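Local structure of probable starch synthase 4, chloroplastic/amyloplastic (Arabidopsis thaliana, 6GNE) at residues Tyr80-Trp85 with Phe121-Arg126; Phe106-Gly109 with Gly113-Asp116. The protein is probably a plastid starch synthase, a glycosyltransferase with the two-domain GT-B fold, modelled here with bound ADP and glycan. All blocks are in the same frame, centred on the assembly; numbering follows the deposited sequence.

Contact 1: residues Tyr80-Trp85 with Phe121-Arg126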
# COMPACT_ATOMS: atom_id res chain seq x y z
N TYR A 80 8.78 -21.61 21.54
CA TYR A 80 8.59 -22.32 20.27
C TYR A 80 9.73 -22.08 19.30
O TYR A 80 10.32 -21.00 19.27
CB TYR A 80 7.28 -21.92 19.59
CG TYR A 80 6.08 -22.36 20.36
CD1 TYR A 80 5.56 -21.56 21.37
CD2 TYR A 80 5.47 -23.58 20.09
CE1 TYR A 80 4.44 -21.97 22.09
CE2 TYR A 80 4.35 -23.99 20.80
CZ TYR A 80 3.84 -23.19 21.80
OH TYR A 80 2.75 -23.62 22.52
N LYS A 81 10.02 -23.11 18.51
CA LYS A 81 11.11 -23.04 17.53
C LYS A 81 10.69 -22.31 16.28
O LYS A 81 9.57 -22.46 15.82
CB LYS A 81 11.61 -24.44 17.23
CG LYS A 81 12.44 -24.97 18.39
CD LYS A 81 12.93 -26.38 18.15
CE LYS A 81 13.79 -26.83 19.33
NZ LYS A 81 13.77 -28.32 19.45
N ASN A 82 11.61 -21.49 15.77
CA ASN A 82 11.42 -20.80 14.47
C ASN A 82 12.61 -21.08 13.53
O ASN A 82 13.75 -20.83 13.93
CB ASN A 82 11.33 -19.29 14.68
CG ASN A 82 10.17 -18.89 15.57
OD1 ASN A 82 10.35 -18.55 16.72
ND2 ASN A 82 8.97 -18.91 15.02
N LYS A 83 12.35 -21.59 12.32
CA LYS A 83 13.36 -21.66 11.24
C LYS A 83 13.52 -20.25 10.67
O LYS A 83 12.54 -19.63 10.31
CB LYS A 83 12.96 -22.61 10.06
CG LYS A 83 13.67 -23.96 10.00
CD LYS A 83 13.34 -24.81 11.23
CE LYS A 83 14.52 -25.61 11.84
NZ LYS A 83 14.54 -27.04 11.43
N ILE A 84 14.76 -19.78 10.59
CA ILE A 84 15.07 -18.49 9.99
C ILE A 84 15.61 -18.70 8.57
O ILE A 84 16.51 -19.54 8.35
CB ILE A 84 16.09 -17.71 10.85
CG1 ILE A 84 15.61 -17.63 12.31
CG2 ILE A 84 16.33 -16.31 10.30
CD1 ILE A 84 14.18 -17.17 12.48
N TRP A 85 15.06 -17.93 7.62
CA TRP A 85 15.53 -17.95 6.24
C TRP A 85 16.09 -16.58 5.90
O TRP A 85 15.59 -15.59 6.42
CB TRP A 85 14.38 -18.27 5.29
CG TRP A 85 13.77 -19.62 5.45
CD1 TRP A 85 13.05 -20.07 6.52
CD2 TRP A 85 13.81 -20.70 4.52
NE1 TRP A 85 12.65 -21.35 6.32
CE2 TRP A 85 13.10 -21.76 5.09
CE3 TRP A 85 14.36 -20.86 3.25
CZ2 TRP A 85 12.94 -22.99 4.44
CZ3 TRP A 85 14.20 -22.05 2.61
CH2 TRP A 85 13.51 -23.12 3.21
N PHE A 121 -0.18 -12.69 13.87
CA PHE A 121 0.74 -11.56 13.74
C PHE A 121 1.36 -11.05 15.06
O PHE A 121 2.47 -10.50 15.06
CB PHE A 121 0.10 -10.46 12.90
CG PHE A 121 -0.14 -10.86 11.46
CD1 PHE A 121 0.93 -10.93 10.57
CD2 PHE A 121 -1.41 -11.20 11.00
CE1 PHE A 121 0.72 -11.30 9.25
CE2 PHE A 121 -1.62 -11.59 9.68
CZ PHE A 121 -0.56 -11.64 8.80
N SER A 122 0.67 -11.21 16.18
CA SER A 122 1.30 -10.96 17.48
C SER A 122 2.45 -11.97 17.73
O SER A 122 3.49 -11.59 18.27
CB SER A 122 0.29 -10.96 18.63
OG SER A 122 -0.34 -12.21 18.77
N TYR A 123 2.28 -13.23 17.33
CA TYR A 123 3.40 -14.19 17.40
C TYR A 123 4.59 -13.71 16.59
O TYR A 123 5.72 -13.64 17.09
CB TYR A 123 3.00 -15.58 16.89
CG TYR A 123 4.13 -16.60 16.95
CD1 TYR A 123 5.10 -16.68 15.92
CD2 TYR A 123 4.24 -17.49 18.02
CE1 TYR A 123 6.13 -17.61 15.99
CE2 TYR A 123 5.27 -18.43 18.08
CZ TYR A 123 6.21 -18.48 17.07
OH TYR A 123 7.22 -19.43 17.13
N PHE A 124 4.31 -13.39 15.33
CA PHE A 124 5.32 -12.91 14.40
C PHE A 124 6.08 -11.71 14.97
O PHE A 124 7.32 -11.66 14.87
CB PHE A 124 4.69 -12.53 13.06
CG PHE A 124 5.62 -11.79 12.15
CD1 PHE A 124 6.80 -12.39 11.71
CD2 PHE A 124 5.35 -10.49 11.75
CE1 PHE A 124 7.68 -11.71 10.88
CE2 PHE A 124 6.23 -9.81 10.91
CZ PHE A 124 7.40 -10.42 10.48
N SER A 125 5.34 -10.76 15.53
CA SER A 125 5.92 -9.55 16.11
C SER A 125 6.88 -9.89 17.22
O SER A 125 7.96 -9.32 17.30
CB SER A 125 4.83 -8.61 16.66
OG SER A 125 4.01 -8.10 15.62
N ARG A 126 6.50 -10.84 18.08
CA ARG A 126 7.36 -11.29 19.17
C ARG A 126 8.61 -11.97 18.61
O ARG A 126 9.72 -11.56 18.94
CB ARG A 126 6.63 -12.26 20.11
CG ARG A 126 7.45 -12.74 21.30
CD ARG A 126 7.79 -11.57 22.21
NE ARG A 126 8.81 -11.88 23.21
CZ ARG A 126 8.59 -12.24 24.47
NH1 ARG A 126 7.36 -12.45 24.95
NH2 ARG A 126 9.63 -12.45 25.26
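Y123 reaches from helix 117-134 to strand 78-89 and plants its hydroxyl between Y80 and N82, two residues on the same face of the strand. The backbones stay well apart, the short axes 11.6 Å from each other and crossing at -73°, so this one ring spans most of the gap. It gets there because CG stands anti to the backbone N (chi1 -180°), which sends the ring outward from the helix. The close part lies around the hydroxyl: Y80 CB comes to 3.5 Å from Y123 OH, and the same CB is 4.3 Å from Y123 CE2, a light apolar touch near the ring plane. From the other residue, the N82 amide approaches the edge of the Y123 ring beside its hydroxyl, the two planes 57° apart, and N82 CG is 3.4 Å from Y123 OH. Both N82 and Y123 are buried. The other side is looser: the Y80 ring leads away from the helix to meet H101 and P102, and the exposed K81 points away from the helix. Strand 78-89 runs antiparallel between strands 64-75 and 92-100, and helix 117-134 packs against this extension of the N-terminal sheet. F75 meets the Y123 ring edge-to-face, while F105 and P99 also pack on it, and R126, farther along the helix, bonds to Y160 of helix 152-160.

Contact 2: residues Phe106-Gly109 with Gly113-Asp116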
# COMPACT_ATOMS: atom_id res chain seq x y z
N PHE A 106 1.75 -19.48 9.31
CA PHE A 106 2.00 -18.99 7.95
C PHE A 106 2.03 -20.08 6.90
O PHE A 106 2.77 -20.01 5.92
CB PHE A 106 3.25 -18.12 7.97
CG PHE A 106 3.12 -16.98 8.91
CD1 PHE A 106 2.21 -15.97 8.65
CD2 PHE A 106 3.82 -16.96 10.11
CE1 PHE A 106 2.04 -14.94 9.55
CE2 PHE A 106 3.65 -15.92 11.01
CZ PHE A 106 2.75 -14.91 10.73
N TRP A 107 1.14 -21.05 7.09
CA TRP A 107 0.99 -22.20 6.22
C TRP A 107 -0.49 -22.38 5.87
O TRP A 107 -0.97 -23.50 5.79
CB TRP A 107 1.51 -23.40 7.00
CG TRP A 107 2.66 -24.15 6.42
CD1 TRP A 107 2.85 -24.56 5.12
CD2 TRP A 107 3.76 -24.70 7.18
NE1 TRP A 107 4.02 -25.28 5.01
CE2 TRP A 107 4.59 -25.40 6.26
CE3 TRP A 107 4.11 -24.68 8.55
CZ2 TRP A 107 5.77 -26.06 6.67
CZ3 TRP A 107 5.29 -25.33 8.95
CH2 TRP A 107 6.11 -26.01 8.01
N ARG A 108 -1.19 -21.28 5.62
CA ARG A 108 -2.66 -21.26 5.45
C ARG A 108 -3.11 -20.96 4.02
O ARG A 108 -4.31 -20.82 3.77
CB ARG A 108 -3.26 -20.17 6.35
CG ARG A 108 -2.84 -20.22 7.82
CD ARG A 108 -3.34 -21.45 8.54
NE ARG A 108 -3.02 -21.36 9.97
CZ ARG A 108 -3.69 -20.64 10.89
NH1 ARG A 108 -4.76 -19.91 10.56
NH2 ARG A 108 -3.28 -20.64 12.15
N GLY A 109 -2.18 -20.80 3.10
CA GLY A 109 -2.52 -20.50 1.71
C GLY A 109 -2.86 -19.05 1.44
O GLY A 109 -3.19 -18.70 0.31
N GLY A 113 -6.68 -12.77 6.53
CA GLY A 113 -8.07 -13.18 6.56
C GLY A 113 -8.38 -14.45 7.31
O GLY A 113 -9.49 -14.94 7.22
N GLU A 114 -7.43 -14.97 8.08
CA GLU A 114 -7.70 -16.11 8.94
C GLU A 114 -8.43 -15.64 10.21
O GLU A 114 -8.29 -14.49 10.63
CB GLU A 114 -6.40 -16.83 9.31
CG GLU A 114 -5.60 -17.36 8.12
CD GLU A 114 -6.27 -18.54 7.41
OE1 GLU A 114 -6.32 -19.63 8.02
OE2 GLU A 114 -6.73 -18.40 6.26
N GLN A 115 -9.17 -16.56 10.83
CA GLN A 115 -9.94 -16.25 12.03
C GLN A 115 -9.03 -15.90 13.21
O GLN A 115 -9.40 -15.11 14.07
CB GLN A 115 -10.90 -17.42 12.39
CG GLN A 115 -12.16 -17.05 13.20
CD GLN A 115 -13.10 -16.00 12.52
OE1 GLN A 115 -13.02 -15.71 11.29
NE2 GLN A 115 -14.00 -15.43 13.33
N ASP A 116 -7.82 -16.44 13.23
CA ASP A 116 -6.86 -16.14 14.28
C ASP A 116 -5.74 -15.17 13.83
O ASP A 116 -4.61 -15.30 14.27
CB ASP A 116 -6.29 -17.46 14.85
CG ASP A 116 -5.47 -18.26 13.83
OD1 ASP A 116 -5.65 -18.07 12.61
OD2 ASP A 116 -4.63 -19.08 14.25
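A surface salt-bridge network ties R108 to E114 and D116 within the connection between strand 92-100 and helix 117-134, closing a short loop on itself. D116 takes the guanidinium end-on through both terminal nitrogens: R108 NH1 lies 2.9 Å from D116 OD1, and R108 NH2 is also 2.9 Å from D116 OD2. Each oxygen offers its syn lone pair, and the two flat groups are only 13° from coplanar, the usual bidentate pairing of arginine with a carboxylate. E114 joins at the edge of the guanidinium, where R108 NH1 gives a second bond, 3.0 Å long, to E114 OE1. That oxygen uses its anti lone pair, its carboxylate turned 67° from the guanidinium; the two N-H bonds of NH1 thus go one to each acid. The E114 carboxylate also lies alongside the aliphatic part of the arginine, with E114 OE1 3.5 Å from R108 CB.

Backbone carbonyls also fix the arginine: NE donates to K104 O, and NH2, besides D116, to S103 O. The adjacent positive charge would favour the ionised form of both acids. D116 stands at the N-cap of helix 117-134, yet its side chain makes no capping bond; chi1 of 65° puts CG between the backbone N and the carbonyl carbon and carries the carboxylate to R108. The E114 side chain is about 10 Å from a bound alpha-D-glucopyranose. The network thus sits between the end of strand 92-100 and the start of helix 117-134, where R120 of the helix touches both R108 and E114, and F105, earlier in the same connection, packs on D116.

How the contacts relate
Both contacts belong to the N-terminal half of the GT-B fold, within the starch synthase catalytic domain, with centres about 15 Å apart. Along the chain, strand segment 80-85 comes first, then 106-109 and 113-116, and helix segment 121-126 last, so contact 2 is nested within the loop that contact 1 closes. Helix 117-134 links them: contact 2 lies in the loop leading into it, D116 standing at its N-cap, and contact 1 uses Y123 farther along. F106 joins them physically: F106 CZ packs 3.8 Å from F124 CB, and F106 CE1 lies 3.9 Å from F121 CE1. The helix thus meets the sheet extension with one face while its entry loop is fastened by charge.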